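Local coordinates for envelopment polyprotein (Bovine Schmallenberg virus BH80/Germany/2011, PDB 7A56) that drives fusion of the viral envelope with the host membrane during entry, as the class II fusion glycoprotein Gc, here a trimer in its postfusion form, at the interface of chains A and B. Coordinates in Å, arbitrary orientation; residue numbers count along the deposited sequence, not the author numbering. Chains: chain A/B, Envelopment polyprotein.

The interface of chains A and B. Residues chain A 159-160, 162, 283-284, 286; chain B 156, 171.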
# COMPACT_ATOMS: atom_id res chain seq x y z
N ASN A 159 -23.21 -0.80 -55.72
CA ASN A 159 -22.88 0.14 -56.79
C ASN A 159 -22.58 -0.65 -58.03
O ASN A 159 -22.37 -1.86 -57.97
CB ASN A 159 -21.64 0.98 -56.44
CG ASN A 159 -21.96 2.18 -55.61
OD1 ASN A 159 -22.54 3.14 -56.10
ND2 ASN A 159 -21.54 2.15 -54.32
N TRP A 160 -22.52 0.06 -59.17
CA TRP A 160 -22.14 -0.63 -60.39
C TRP A 160 -20.74 -1.23 -60.26
O TRP A 160 -19.81 -0.55 -59.83
CB TRP A 160 -22.19 0.36 -61.56
CG TRP A 160 -22.06 -0.31 -62.84
CD1 TRP A 160 -23.05 -0.88 -63.57
CD2 TRP A 160 -20.85 -0.51 -63.57
NE1 TRP A 160 -22.55 -1.39 -64.73
CE2 TRP A 160 -21.20 -1.18 -64.76
CE3 TRP A 160 -19.52 -0.16 -63.36
CZ2 TRP A 160 -20.27 -1.54 -65.73
CZ3 TRP A 160 -18.58 -0.52 -64.33
CH2 TRP A 160 -18.97 -1.20 -65.49
N CYS A 162 -20.27 -3.67 -58.33
CA CYS A 162 -20.19 -4.02 -56.93
C CYS A 162 -21.61 -4.39 -56.46
O CYS A 162 -22.13 -3.86 -55.50
CB CYS A 162 -19.63 -2.87 -56.11
SG CYS A 162 -19.08 -3.44 -54.49
N ASP A 283 -13.33 -4.05 -44.17
CA ASP A 283 -13.51 -3.48 -45.51
C ASP A 283 -14.07 -4.60 -46.37
O ASP A 283 -14.36 -5.70 -45.88
CB ASP A 283 -12.16 -2.89 -46.04
CG ASP A 283 -12.36 -1.71 -47.00
OD1 ASP A 283 -13.42 -1.68 -47.66
OD2 ASP A 283 -11.44 -0.86 -47.14
N TYR A 284 -14.25 -4.33 -47.67
CA TYR A 284 -14.78 -5.37 -48.51
C TYR A 284 -14.29 -5.16 -49.95
O TYR A 284 -13.93 -4.03 -50.34
CB TYR A 284 -16.33 -5.37 -48.48
CG TYR A 284 -17.00 -4.08 -49.00
CD1 TYR A 284 -17.25 -3.01 -48.13
CD2 TYR A 284 -17.42 -3.96 -50.32
CE1 TYR A 284 -17.86 -1.86 -48.56
CE2 TYR A 284 -18.03 -2.77 -50.77
CZ TYR A 284 -18.26 -1.76 -49.89
OH TYR A 284 -18.85 -0.60 -50.31
N CYS A 286 -15.38 -6.00 -54.17
CA CYS A 286 -16.56 -6.07 -55.03
C CYS A 286 -16.50 -7.20 -56.02
O CYS A 286 -15.44 -7.62 -56.49
CB CYS A 286 -16.76 -4.76 -55.82
SG CYS A 286 -17.04 -3.36 -54.72
N ARG B 156 -10.99 -0.71 -52.89
CA ARG B 156 -11.87 -0.12 -53.91
C ARG B 156 -11.49 1.35 -54.18
O ARG B 156 -12.35 2.19 -54.44
CB ARG B 156 -13.34 -0.22 -53.47
CG ARG B 156 -13.85 -1.64 -53.17
CD ARG B 156 -15.12 -1.61 -52.28
NE ARG B 156 -14.80 -1.20 -50.88
CZ ARG B 156 -15.19 -0.03 -50.37
NH1 ARG B 156 -15.92 0.81 -51.11
NH2 ARG B 156 -14.87 0.30 -49.14
N ASN B 171 -13.99 0.44 -58.73
CA ASN B 171 -14.28 -0.26 -57.49
C ASN B 171 -13.26 -1.38 -57.25
O ASN B 171 -13.60 -2.53 -56.93
CB ASN B 171 -15.74 -0.77 -57.52
CG ASN B 171 -16.71 0.31 -57.06
OD1 ASN B 171 -16.37 1.12 -56.18
ND2 ASN B 171 -17.88 0.37 -57.66
O HOH W 1 -12.92 -4.63 -55.21
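Two loop residues of chain B, B:Arg156 and B:Asn171, bind chain A near one end of the elongated postfusion protomers, within the trimer of the class II fusion protein. The tight part is the arginine. Its guanidinium lies flat on one face of the A:Tyr284 ring, with the two planes 7° apart. B:Arg156 NE sits over the face of the A:Tyr284 ring, 3.6 Å from its centroid, in a cation-pi stack. The chain of B:Arg156 bends at chi3 (-71°), and the side chain crosses the tyrosine at about a right angle. CG of A:Tyr284 lies between its backbone N and carbonyl carbon (chi1 62°), and the ring so placed lies against the guanidinium. B:Arg156 NH2 meets A:Asp283 OD1 tip to tip at 2.9 Å, in a nearly straight hydrogen bond and salt bridge on the syn lone pair. The backbone N of A:Tyr284 also donates to OD1, from above the carboxylate plane, which probably helps hold the carboxylate in place. B:Arg156 NE makes a weak hydrogen bond to the main-chain A:Tyr284 O. B:Arg156 CD packs 3.6 Å from A:Cys286 SG, which is disulfide-bonded to A:Cys162.

The asparagine side is looser. B:Asn171 CB is 4.0 Å from A:Cys286 SG, and ND2 is as far from CB of A:Asn159. Water 1 bridges A:Cys286 N and B:Asn171 O. The direct bond here runs from B:Asn171 ND2 to the main-chain A:Trp160 O, 3.0 Å away, with the donor above the carbonyl plane.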